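Local structure of hemolysin-like protein containing CBS domains (Oenococcus oeni, 3OCO) at residues V96-N101 against P117-I122. The protein is of unknown function but, as a UPF0053-family membrane protein represented here by its paired CBS domains, may bind flavin adenine dinucleotide. Sequence-based numbering, arbitrary orientation.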
ATOM      1  N   VAL A  96     -16.921   1.308   0.713  1.00 43.24           N
ATOM      2  CA  VAL A  96     -17.956   0.754   1.567  1.00 43.14           C
ATOM      3  C   VAL A  96     -18.021   1.590   2.855  1.00 46.49           C
ATOM      4  O   VAL A  96     -17.005   2.095   3.339  1.00 45.71           O
ATOM      5  CB  VAL A  96     -17.731  -0.746   1.842  1.00 39.97           C
ATOM      6  CG1 VAL A  96     -16.513  -0.954   2.736  1.00 31.74           C
ATOM      7  CG2 VAL A  96     -18.971  -1.366   2.462  1.00 48.98           C
ATOM      8  N   SER A  97     -19.221   1.785   3.382  1.00 42.41           N
ATOM      9  CA  SER A  97     -19.348   2.542   4.613  1.00 41.04           C
ATOM     10  C   SER A  97     -19.690   1.602   5.754  1.00 40.14           C
ATOM     11  O   SER A  97     -20.359   0.579   5.562  1.00 33.90           O
ATOM     12  CB  SER A  97     -20.392   3.654   4.467  1.00 51.47           C
ATOM     13  OG  SER A  97     -21.673   3.135   4.158  1.00 55.89           O
ATOM     14  N   VAL A  98     -19.202   1.936   6.941  1.00 43.55           N
ATOM     15  CA  VAL A  98     -19.402   1.093   8.114  1.00 37.61           C
ATOM     16  C   VAL A  98     -19.595   2.001   9.320  1.00 40.12           C
ATOM     17  O   VAL A  98     -19.035   3.101   9.343  1.00 47.44           O
ATOM     18  CB  VAL A  98     -18.175   0.166   8.366  1.00 44.20           C
ATOM     19  CG1 VAL A  98     -17.736  -0.535   7.076  1.00 47.47           C
ATOM     20  CG2 VAL A  98     -17.004   0.942   8.945  1.00 38.00           C
ATOM     21  N   PRO A  99     -20.371   1.538  10.331  1.00 30.04           N
ATOM     22  CA  PRO A  99     -20.629   2.311  11.555  1.00 33.79           C
ATOM     23  C   PRO A  99     -19.415   2.346  12.476  1.00 40.44           C
ATOM     24  O   PRO A  99     -18.594   1.424  12.432  1.00 44.48           O
ATOM     25  CB  PRO A  99     -21.772   1.537  12.238  1.00 38.16           C
ATOM     26  CG  PRO A  99     -22.048   0.313  11.376  1.00 34.82           C
ATOM     27  CD  PRO A  99     -20.899   0.165  10.428  1.00 24.50           C
ATOM     28  N   GLU A 100     -19.302   3.389  13.298  1.00 45.26           N
ATOM     29  CA  GLU A 100     -18.173   3.526  14.231  1.00 45.44           C
ATOM     30  C   GLU A 100     -17.926   2.292  15.082  1.00 43.25           C
ATOM     31  O   GLU A 100     -16.799   2.031  15.506  1.00 47.56           O
ATOM     32  CB  GLU A 100     -18.382   4.717  15.161  1.00 49.45           C
ATOM     33  CG  GLU A 100     -18.039   6.047  14.557  1.00 53.48           C
ATOM     34  CD  GLU A 100     -18.712   7.191  15.276  1.00 70.87           C
ATOM     35  OE1 GLU A 100     -18.967   7.072  16.493  1.00 81.01           O
ATOM     36  OE2 GLU A 100     -18.999   8.211  14.623  1.00 77.74           O
ATOM     37  N   ASN A 101     -18.980   1.534  15.346  1.00 45.82           N
ATOM     38  CA  ASN A 101     -18.875   0.438  16.297  1.00 48.32           C
ATOM     39  C   ASN A 101     -18.631  -0.937  15.671  1.00 47.18           C
ATOM     40  O   ASN A 101     -18.556  -1.926  16.391  1.00 51.10           O
ATOM     41  CB  ASN A 101     -20.089   0.401  17.236  1.00 46.34           C
ATOM     42  CG  ASN A 101     -21.396   0.254  16.484  1.00 64.43           C
ATOM     43  OD1 ASN A 101     -21.733  -0.828  16.004  1.00 69.10           O
ATOM     44  ND2 ASN A 101     -22.136   1.351  16.366  1.00 74.02           N
ATOM     45  N   PRO A 117     -10.864  -1.121  -1.253  1.00 38.28           N
ATOM     46  CA  PRO A 117      -9.735  -1.006  -0.331  1.00 38.83           C
ATOM     47  C   PRO A 117      -9.971   0.137   0.656  1.00 36.99           C
ATOM     48  O   PRO A 117      -9.097   0.502   1.443  1.00 26.12           O
ATOM     49  CB  PRO A 117      -8.564  -0.667  -1.263  1.00 38.90           C
ATOM     50  CG  PRO A 117      -9.200  -0.261  -2.605  1.00 41.86           C
ATOM     51  CD  PRO A 117     -10.691  -0.238  -2.414  1.00 38.37           C
HETATM   52  N   MSE A 118     -11.167   0.712   0.618  1.00 45.40           N
HETATM   53  CA  MSE A 118     -11.470   1.785   1.544  1.00 39.07           C
HETATM   54  C   MSE A 118     -12.832   1.642   2.194  1.00 41.32           C
HETATM   55  O   MSE A 118     -13.840   1.450   1.523  1.00 42.58           O
HETATM   56  CB  MSE A 118     -11.336   3.154   0.886  1.00 35.45           C
HETATM   57  CG  MSE A 118     -11.701   4.284   1.847  1.00 38.81           C
HETATM   58 SE   MSE A 118     -11.108   6.030   1.269  0.86 50.80          SE
HETATM   59  CE  MSE A 118     -12.625   6.605   0.202  1.00202.83           C
ATOM     60  N   ALA A 119     -12.837   1.721   3.514  1.00 39.73           N
ATOM     61  CA  ALA A 119     -14.068   1.783   4.271  1.00 40.66           C
ATOM     62  C   ALA A 119     -14.198   3.187   4.822  1.00 40.49           C
ATOM     63  O   ALA A 119     -13.214   3.767   5.290  1.00 38.36           O
ATOM     64  CB  ALA A 119     -14.030   0.792   5.393  1.00 40.61           C
ATOM     65  N   ILE A 120     -15.404   3.743   4.758  1.00 30.46           N
ATOM     66  CA  ILE A 120     -15.642   5.051   5.336  1.00 24.82           C
ATOM     67  C   ILE A 120     -16.420   4.848   6.624  1.00 32.81           C
ATOM     68  O   ILE A 120     -17.499   4.234   6.611  1.00 31.60           O
ATOM     69  CB  ILE A 120     -16.434   5.986   4.371  1.00 34.91           C
ATOM     70  CG1 ILE A 120     -15.572   6.424   3.188  1.00 44.28           C
ATOM     71  CG2 ILE A 120     -16.833   7.240   5.079  1.00 23.97           C
ATOM     72  CD1 ILE A 120     -15.047   5.311   2.354  1.00 51.12           C
ATOM     73  N   VAL A 121     -15.866   5.340   7.731  1.00 29.09           N
ATOM     74  CA  VAL A 121     -16.518   5.205   9.031  1.00 34.50           C
ATOM     75  C   VAL A 121     -17.532   6.349   9.243  1.00 40.18           C
ATOM     76  O   VAL A 121     -17.150   7.526   9.236  1.00 39.02           O
ATOM     77  CB  VAL A 121     -15.494   5.170  10.192  1.00 30.18           C
ATOM     78  CG1 VAL A 121     -16.181   4.774  11.492  1.00 25.23           C
ATOM     79  CG2 VAL A 121     -14.368   4.192   9.895  1.00 29.63           C
ATOM     80  N   ILE A 122     -18.811   5.997   9.423  1.00 40.28           N
ATOM     81  CA  ILE A 122     -19.926   6.971   9.451  1.00 40.81           C
ATOM     82  C   ILE A 122     -20.505   7.157  10.852  1.00 37.91           C
ATOM     83  O   ILE A 122     -20.674   6.186  11.580  1.00 42.23           O
ATOM     84  CB  ILE A 122     -21.128   6.483   8.609  1.00 54.19           C
ATOM     85  CG1 ILE A 122     -20.768   5.292   7.734  1.00 63.52           C
ATOM     86  CG2 ILE A 122     -21.707   7.594   7.774  1.00 62.10           C
ATOM     87  CD1 ILE A 122     -22.002   4.504   7.324  1.00 72.24           C
TER
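I122 has an almost eclipsed first torsion (chi1 -12°) that swings its CG1-CD1 arm back over the neighbouring strand to S97, whose OG lies between its backbone N and carbonyl carbon (chi1 60°). CD1 comes 3.4 Å from S97 CB and about as near to S97 OG, while I122 CG1 rests against the carbonyl oxygen V98 O. The strained torsion and tight approach leave CD1's placement doubtful. On the other face, V96 CG1 sits 4.0 Å from A119 CB; V98 reaches A119 with CG1 and V121 with CG2, making a small aliphatic row. At the strand end V121 CG1 packs 3.8 Å from E100 CG, the two side chains crossing at about a right angle, and the E100 carboxylate continues to S129, which bonds OE2.

The backbones run parallel. V96 N donates to M118 O, and V96 O receives I120 N at 2.7 Å; V98 N donates to I120 O, and V98 O receives I122 N at 2.9 Å. V96 and V98 thus use both backbone polar groups towards the same strand. The CA-H groups of A119 and V121 point to V96 O and V98 O.

Strands 96-99 and 119-122 are the two arms of a right-handed beta-alpha-beta crossover in the second CBS domain. Helix 104-113 covers the V96/A119 face through M111, I120 faces I67 of strand 66-72, and strand 128-132 pairs antiparallel with the far edge of 119-122.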